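Side-chain contacts in rhamnose ABC transporter, rhamnose-binding protein (Actinomyces odontolyticus ATCC 17982, PDB 5BQ3), which probably binds a carbohydrate, presumably rhamnose, and passes it to an ABC transporter for uptake: residues A[156-161]-A[207-212]; A[166-171]-A[192-197]. All blocks are in the same frame, centred on the assembly; numbering follows the deposited sequence.

Contact 1. Residues A[156-161]-A[207-212]; sequences AILSAT and QGLLQA
The carbonyl oxygen of L158 is hydrogen-bonded to the hydroxyl OG of S221, and a backbone hydrogen bond with V220 ties L158 to the neighbouring strand 218-221. With its main chain held in this way, L158 turns its side chain toward helix 199-212, where it meets L209. A156, two residues earlier on strand 153-159, faces the same way and makes the closer contact. Its methyl CB sits against the forked end of L209, 3.8 Å from L209 CD2 and 3.9 Å from L209 CD1. L209 CG lies anti to the backbone N (chi1 -156°), which carries the fork across to the strand. The CD2 branch also reaches L158, at 4.4 Å from L158 CD1, so this methyl lies near both strand residues. In this Rossmann-like alpha/beta domain, helix 199-212 belongs to the beta-alpha-beta crossover from strand 187-194 to strand 218-221, and it passes over strand 153-159, which lies between them. A191 and V193 of strand 187-194 also touch L209, and L216 touches A156. All three residues that meet across the contact are buried and apolar.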
ATOM      1  N   ALA A 156      20.022   5.601 -10.019  1.00 30.82           N
ATOM      2  CA  ALA A 156      19.565   6.872  -9.453  1.00 30.20           C
ATOM      3  C   ALA A 156      18.172   6.715  -8.839  1.00 33.38           C
ATOM      4  O   ALA A 156      17.349   5.979  -9.377  1.00 32.93           O
ATOM      5  CB  ALA A 156      19.548   7.950 -10.523  1.00 31.20           C
ATOM      6  N   ILE A 157      17.907   7.398  -7.713  1.00 29.75           N
ATOM      7  CA  ILE A 157      16.610   7.328  -7.037  1.00 28.72           C
ATOM      8  C   ILE A 157      15.836   8.641  -7.256  1.00 32.92           C
ATOM      9  O   ILE A 157      16.356   9.718  -6.970  1.00 32.85           O
ATOM     10  CB  ILE A 157      16.755   6.970  -5.523  1.00 31.40           C
ATOM     11  CG1 ILE A 157      17.455   5.594  -5.336  1.00 31.80           C
ATOM     12  CG2 ILE A 157      15.388   6.993  -4.804  1.00 30.76           C
ATOM     13  CD1 ILE A 157      18.053   5.337  -3.957  1.00 38.28           C
ATOM     14  N   LEU A 158      14.600   8.531  -7.783  1.00 29.73           N
ATOM     15  CA  LEU A 158      13.677   9.644  -7.998  1.00 29.82           C
ATOM     16  C   LEU A 158      12.504   9.443  -7.039  1.00 35.51           C
ATOM     17  O   LEU A 158      11.545   8.728  -7.350  1.00 35.45           O
ATOM     18  CB  LEU A 158      13.220   9.743  -9.472  1.00 29.98           C
ATOM     19  CG  LEU A 158      12.568  11.077  -9.888  1.00 34.32           C
ATOM     20  CD1 LEU A 158      13.070  11.531 -11.223  1.00 34.95           C
ATOM     21  CD2 LEU A 158      11.060  10.971  -9.924  1.00 36.26           C
ATOM     22  N   SER A 159      12.620  10.037  -5.843  1.00 32.76           N
ATOM     23  CA  SER A 159      11.642   9.920  -4.765  1.00 32.55           C
ATOM     24  C   SER A 159      10.549  11.008  -4.840  1.00 37.93           C
ATOM     25  O   SER A 159      10.525  11.802  -5.786  1.00 37.83           O
ATOM     26  CB  SER A 159      12.363   9.993  -3.425  1.00 36.51           C
ATOM     27  OG  SER A 159      11.519   9.575  -2.367  1.00 45.56           O
ATOM     28  N   ALA A 160       9.638  11.027  -3.842  1.00 35.33           N
ATOM     29  CA  ALA A 160       8.552  12.002  -3.709  1.00 35.83           C
ATOM     30  C   ALA A 160       9.117  13.296  -3.090  1.00 41.19           C
ATOM     31  O   ALA A 160      10.052  13.857  -3.657  1.00 41.39           O
ATOM     32  CB  ALA A 160       7.441  11.413  -2.853  1.00 36.21           C
ATOM     33  N   THR A 161       8.579  13.775  -1.946  1.00 38.14           N
ATOM     34  CA  THR A 161       9.128  14.950  -1.257  1.00 38.72           C
ATOM     35  C   THR A 161      10.358  14.511  -0.461  1.00 42.95           C
ATOM     36  O   THR A 161      10.501  13.324  -0.154  1.00 41.10           O
ATOM     37  CB  THR A 161       8.095  15.633  -0.343  1.00 44.44           C
ATOM     38  OG1 THR A 161       7.458  14.659   0.484  1.00 44.51           O
ATOM     39  CG2 THR A 161       7.068  16.438  -1.104  1.00 42.90           C
ATOM     40  N   GLN A 207      14.683  14.550 -16.360  1.00 42.24           N
ATOM     41  CA  GLN A 207      15.357  15.200 -17.487  1.00 43.44           C
ATOM     42  C   GLN A 207      16.776  15.624 -17.077  1.00 47.92           C
ATOM     43  O   GLN A 207      17.729  15.348 -17.809  1.00 48.38           O
ATOM     44  CB  GLN A 207      14.533  16.408 -17.969  1.00 46.04           C
ATOM     45  CG  GLN A 207      14.974  16.974 -19.320  1.00 62.23           C
ATOM     46  CD  GLN A 207      14.126  18.129 -19.809  1.00 84.74           C
ATOM     47  OE1 GLN A 207      13.195  18.601 -19.142  1.00 79.73           O
ATOM     48  NE2 GLN A 207      14.439  18.615 -21.000  1.00 80.99           N
ATOM     49  N   GLY A 208      16.894  16.253 -15.904  1.00 44.11           N
ATOM     50  CA  GLY A 208      18.160  16.703 -15.334  1.00 44.02           C
ATOM     51  C   GLY A 208      19.041  15.568 -14.846  1.00 46.91           C
ATOM     52  O   GLY A 208      20.267  15.706 -14.814  1.00 47.50           O
ATOM     53  N   LEU A 209      18.414  14.437 -14.465  1.00 41.41           N
ATOM     54  CA  LEU A 209      19.065  13.215 -13.986  1.00 40.10           C
ATOM     55  C   LEU A 209      19.945  12.601 -15.081  1.00 42.97           C
ATOM     56  O   LEU A 209      21.075  12.204 -14.798  1.00 42.42           O
ATOM     57  CB  LEU A 209      17.984  12.212 -13.536  1.00 39.31           C
ATOM     58  CG  LEU A 209      18.348  11.138 -12.513  1.00 43.41           C
ATOM     59  CD1 LEU A 209      18.867  11.743 -11.221  1.00 43.68           C
ATOM     60  CD2 LEU A 209      17.137  10.285 -12.199  1.00 44.94           C
ATOM     61  N   LEU A 210      19.438  12.556 -16.329  1.00 39.27           N
ATOM     62  CA  LEU A 210      20.161  12.025 -17.484  1.00 39.27           C
ATOM     63  C   LEU A 210      21.172  13.047 -18.016  1.00 43.87           C
ATOM     64  O   LEU A 210      22.095  12.666 -18.734  1.00 44.73           O
ATOM     65  CB  LEU A 210      19.187  11.588 -18.603  1.00 39.56           C
ATOM     66  CG  LEU A 210      18.638  10.135 -18.587  1.00 43.22           C
ATOM     67  CD1 LEU A 210      19.748   9.089 -18.536  1.00 42.99           C
ATOM     68  CD2 LEU A 210      17.602   9.915 -17.499  1.00 44.55           C
ATOM     69  N   GLN A 211      21.006  14.335 -17.657  1.00 40.02           N
ATOM     70  CA  GLN A 211      21.920  15.414 -18.038  1.00 40.47           C
ATOM     71  C   GLN A 211      23.172  15.374 -17.157  1.00 43.90           C
ATOM     72  O   GLN A 211      24.282  15.512 -17.672  1.00 44.55           O
ATOM     73  CB  GLN A 211      21.227  16.783 -17.941  1.00 42.36           C
ATOM     74  CG  GLN A 211      20.337  17.102 -19.144  1.00 59.00           C
ATOM     75  CD  GLN A 211      19.480  18.340 -18.981  1.00 78.61           C
ATOM     76  OE1 GLN A 211      19.575  19.094 -18.001  1.00 75.37           O
ATOM     77  NE2 GLN A 211      18.612  18.579 -19.954  1.00 68.67           N
ATOM     78  N   ALA A 212      22.988  15.162 -15.837  1.00 39.54           N
ATOM     79  CA  ALA A 212      24.061  15.080 -14.840  1.00 39.29           C
ATOM     80  C   ALA A 212      24.709  13.693 -14.804  1.00 42.88           C
ATOM     81  O   ALA A 212      25.893  13.586 -14.486  1.00 42.82           O
ATOM     82  CB  ALA A 212      23.520  15.436 -13.465  1.00 39.46           C
TER

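Contact 2. Residues A[166-171]-A[192-197]; sequences NQNAWI and KVYGDD
A loose, partly buried contact between helix 165-180 and the edge strand 187-194 joins 166-171 to 192-197, with I171 meeting K192 and N168 lying near Y194. I171 is the buried member, and its branch methyl CG2 does the touching. It lies 3.8 Å from K192 CD and 3.7 Å from K192 NZ. CG2 is anti to the backbone N of I171, while CG1 lies beside that N (chi1 -71°). The two side chains cross obliquely, and bends at chi2 and chi3 (-145° and -87°) lead the lysine chain past the isoleucine methyl, with NZ at its far end. The amino group itself has a long, weak ion pair with OE1 of E175, one turn further along the helix. These segments belong to the beta-alpha-beta unit of strand 153-159, helix 165-180 and strand 187-194, in which the helix covers one face of the sheet and the second strand, parallel to the first, is the outermost of the sheet. I171 accordingly also rests on I157 and S159 of the first strand. Toward the start of the helix, N168 OD1 approaches the Y194 ring obliquely, 4.5 Å from Y194 CE1, a distance that implies little more than loose packing. The amide of N168 is engaged mainly through ND2, which is hydrogen-bonded to the carbonyl oxygen of A162 in the loop just before the helix. Within the helix, the bond from I171 N to Q167 O measures 2.9 Å. Q167 NE2 in turn is bonded to the carbonyl oxygen of P222, and D197 OD1, beyond the strand, is bonded to T223 OG1, so both segments are tied to the loop after strand 218-221.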
ATOM      1  N   ASN A 166       7.353   7.493   4.244  1.00 39.07           N
ATOM      2  CA  ASN A 166       7.374   6.163   3.632  1.00 37.52           C
ATOM      3  C   ASN A 166       8.570   5.962   2.712  1.00 39.69           C
ATOM      4  O   ASN A 166       9.252   4.947   2.832  1.00 40.09           O
ATOM      5  CB  ASN A 166       6.080   5.900   2.857  1.00 38.22           C
ATOM      6  CG  ASN A 166       4.847   5.699   3.713  1.00 58.69           C
ATOM      7  OD1 ASN A 166       4.915   5.367   4.904  1.00 56.45           O
ATOM      8  ND2 ASN A 166       3.682   5.860   3.105  1.00 46.32           N
ATOM      9  N   GLN A 167       8.821   6.919   1.803  1.00 34.59           N
ATOM     10  CA  GLN A 167       9.912   6.875   0.827  1.00 33.40           C
ATOM     11  C   GLN A 167      11.281   6.876   1.492  1.00 36.93           C
ATOM     12  O   GLN A 167      12.116   6.054   1.123  1.00 36.20           O
ATOM     13  CB  GLN A 167       9.807   8.042  -0.161  1.00 34.42           C
ATOM     14  CG  GLN A 167       8.831   7.798  -1.311  1.00 37.09           C
ATOM     15  CD  GLN A 167       7.367   7.974  -0.950  1.00 45.60           C
ATOM     16  OE1 GLN A 167       7.004   8.543   0.087  1.00 37.99           O
ATOM     17  NE2 GLN A 167       6.488   7.490  -1.814  1.00 33.83           N
ATOM     18  N   ASN A 168      11.508   7.769   2.480  1.00 34.22           N
ATOM     19  CA  ASN A 168      12.787   7.859   3.196  1.00 34.67           C
ATOM     20  C   ASN A 168      13.086   6.578   3.982  1.00 39.66           C
ATOM     21  O   ASN A 168      14.257   6.233   4.152  1.00 40.47           O
ATOM     22  CB  ASN A 168      12.823   9.074   4.119  1.00 33.96           C
ATOM     23  CG  ASN A 168      12.830  10.411   3.407  1.00 49.92           C
ATOM     24  OD1 ASN A 168      13.174  10.533   2.224  1.00 41.88           O
ATOM     25  ND2 ASN A 168      12.450  11.455   4.128  1.00 41.27           N
ATOM     26  N   ALA A 169      12.033   5.861   4.421  1.00 35.86           N
ATOM     27  CA  ALA A 169      12.148   4.589   5.127  1.00 35.93           C
ATOM     28  C   ALA A 169      12.591   3.482   4.164  1.00 40.15           C
ATOM     29  O   ALA A 169      13.502   2.727   4.505  1.00 40.80           O
ATOM     30  CB  ALA A 169      10.821   4.226   5.783  1.00 36.32           C
ATOM     31  N   TRP A 170      11.977   3.410   2.952  1.00 36.25           N
ATOM     32  CA  TRP A 170      12.310   2.413   1.922  1.00 36.28           C
ATOM     33  C   TRP A 170      13.716   2.636   1.354  1.00 39.31           C
ATOM     34  O   TRP A 170      14.420   1.655   1.106  1.00 39.85           O
ATOM     35  CB  TRP A 170      11.284   2.400   0.768  1.00 34.87           C
ATOM     36  CG  TRP A 170       9.850   2.173   1.161  1.00 35.78           C
ATOM     37  CD1 TRP A 170       9.378   1.301   2.100  1.00 38.97           C
ATOM     38  CD2 TRP A 170       8.693   2.761   0.542  1.00 35.17           C
ATOM     39  NE1 TRP A 170       8.003   1.364   2.155  1.00 38.25           N
ATOM     40  CE2 TRP A 170       7.556   2.244   1.202  1.00 39.22           C
ATOM     41  CE3 TRP A 170       8.508   3.698  -0.490  1.00 36.03           C
ATOM     42  CZ2 TRP A 170       6.252   2.636   0.866  1.00 38.19           C
ATOM     43  CZ3 TRP A 170       7.220   4.099  -0.808  1.00 37.13           C
ATOM     44  CH2 TRP A 170       6.108   3.559  -0.147  1.00 37.71           C
ATOM     45  N   ILE A 171      14.118   3.920   1.153  1.00 34.33           N
ATOM     46  CA  ILE A 171      15.442   4.319   0.650  1.00 34.12           C
ATOM     47  C   ILE A 171      16.523   3.918   1.677  1.00 38.73           C
ATOM     48  O   ILE A 171      17.551   3.372   1.275  1.00 39.31           O
ATOM     49  CB  ILE A 171      15.489   5.837   0.288  1.00 36.98           C
ATOM     50  CG1 ILE A 171      14.655   6.126  -0.984  1.00 36.37           C
ATOM     51  CG2 ILE A 171      16.933   6.355   0.121  1.00 38.48           C
ATOM     52  CD1 ILE A 171      14.142   7.566  -1.128  1.00 39.48           C
ATOM     53  N   LYS A 192      20.133  11.004  -5.825  1.00 31.16           N
ATOM     54  CA  LYS A 192      18.909  10.987  -5.025  1.00 30.74           C
ATOM     55  C   LYS A 192      18.165  12.304  -5.256  1.00 37.10           C
ATOM     56  O   LYS A 192      18.466  13.315  -4.609  1.00 37.90           O
ATOM     57  CB  LYS A 192      19.213  10.760  -3.532  1.00 32.78           C
ATOM     58  CG  LYS A 192      19.486   9.307  -3.161  1.00 41.10           C
ATOM     59  CD  LYS A 192      18.950   8.962  -1.771  1.00 48.46           C
ATOM     60  CE  LYS A 192      19.915   9.273  -0.661  1.00 56.50           C
ATOM     61  NZ  LYS A 192      19.276   9.125   0.671  1.00 64.36           N
ATOM     62  N   VAL A 193      17.234  12.304  -6.224  1.00 34.24           N
ATOM     63  CA  VAL A 193      16.446  13.486  -6.597  1.00 34.82           C
ATOM     64  C   VAL A 193      15.012  13.366  -6.062  1.00 39.00           C
ATOM     65  O   VAL A 193      14.547  12.260  -5.779  1.00 37.27           O
ATOM     66  CB  VAL A 193      16.466  13.788  -8.116  1.00 39.05           C
ATOM     67  CG1 VAL A 193      17.845  14.263  -8.561  1.00 39.50           C
ATOM     68  CG2 VAL A 193      15.997  12.592  -8.942  1.00 38.32           C
ATOM     69  N   TYR A 194      14.319  14.512  -5.920  1.00 37.47           N
ATOM     70  CA  TYR A 194      12.969  14.558  -5.366  1.00 37.36           C
ATOM     71  C   TYR A 194      11.985  15.258  -6.312  1.00 42.58           C
ATOM     72  O   TYR A 194      12.163  16.431  -6.655  1.00 43.29           O
ATOM     73  CB  TYR A 194      12.990  15.228  -3.979  1.00 38.82           C
ATOM     74  CG  TYR A 194      13.904  14.522  -3.000  1.00 40.23           C
ATOM     75  CD1 TYR A 194      13.508  13.345  -2.370  1.00 41.31           C
ATOM     76  CD2 TYR A 194      15.183  15.003  -2.736  1.00 41.92           C
ATOM     77  CE1 TYR A 194      14.358  12.669  -1.496  1.00 42.44           C
ATOM     78  CE2 TYR A 194      16.043  14.337  -1.863  1.00 43.01           C
ATOM     79  CZ  TYR A 194      15.624  13.170  -1.242  1.00 50.06           C
ATOM     80  OH  TYR A 194      16.460  12.508  -0.375  1.00 51.70           O
ATOM     81  N   GLY A 195      10.965  14.508  -6.725  1.00 39.49           N
ATOM     82  CA  GLY A 195       9.911  14.967  -7.626  1.00 40.47           C
ATOM     83  C   GLY A 195       8.726  15.611  -6.933  1.00 46.30           C
ATOM     84  O   GLY A 195       7.823  16.121  -7.601  1.00 47.02           O
ATOM     85  N   ASP A 196       8.718  15.570  -5.580  1.00 43.17           N
ATOM     86  CA  ASP A 196       7.718  16.144  -4.671  1.00 43.73           C
ATOM     87  C   ASP A 196       6.266  15.684  -4.969  1.00 47.89           C
ATOM     88  O   ASP A 196       5.327  16.435  -4.697  1.00 48.56           O
ATOM     89  CB  ASP A 196       7.812  17.690  -4.667  1.00 46.97           C
ATOM     90  CG  ASP A 196       9.157  18.245  -4.222  1.00 57.38           C
ATOM     91  OD1 ASP A 196       9.772  17.656  -3.301  1.00 57.11           O
ATOM     92  OD2 ASP A 196       9.576  19.286  -4.768  1.00 65.48           O
ATOM     93  N   ASP A 197       6.092  14.435  -5.475  1.00 43.72           N
ATOM     94  CA  ASP A 197       4.807  13.809  -5.853  1.00 43.53           C
ATOM     95  C   ASP A 197       4.029  14.680  -6.871  1.00 48.33           C
ATOM     96  O   ASP A 197       2.792  14.677  -6.893  1.00 48.11           O
ATOM     97  CB  ASP A 197       3.933  13.486  -4.620  1.00 45.40           C
ATOM     98  CG  ASP A 197       4.130  12.105  -4.022  1.00 58.24           C
ATOM     99  OD1 ASP A 197       4.262  11.130  -4.799  1.00 59.43           O
ATOM    100  OD2 ASP A 197       4.092  11.988  -2.778  1.00 64.93           O
TER

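The two contacts have centres 11 Å apart in the same alpha/beta domain and share its four-stranded parallel sheet. Along the chain they are nested: 156-161, 166-171, 192-197 and then 207-212. Strands 153-159 and 187-194 are neighbours, joined by a probable hydrogen bond from V193 N to I157 O (2.8 Å), with another just past the strand end from G195 N to S159 O (2.9 Å). Contact 1 lies on one face of the sheet, under helix 199-212, and contact 2 on the opposite face, under helix 165-180. They lie in the two helix layers that flank the sheet, as expected for a domain of a periplasmic binding protein.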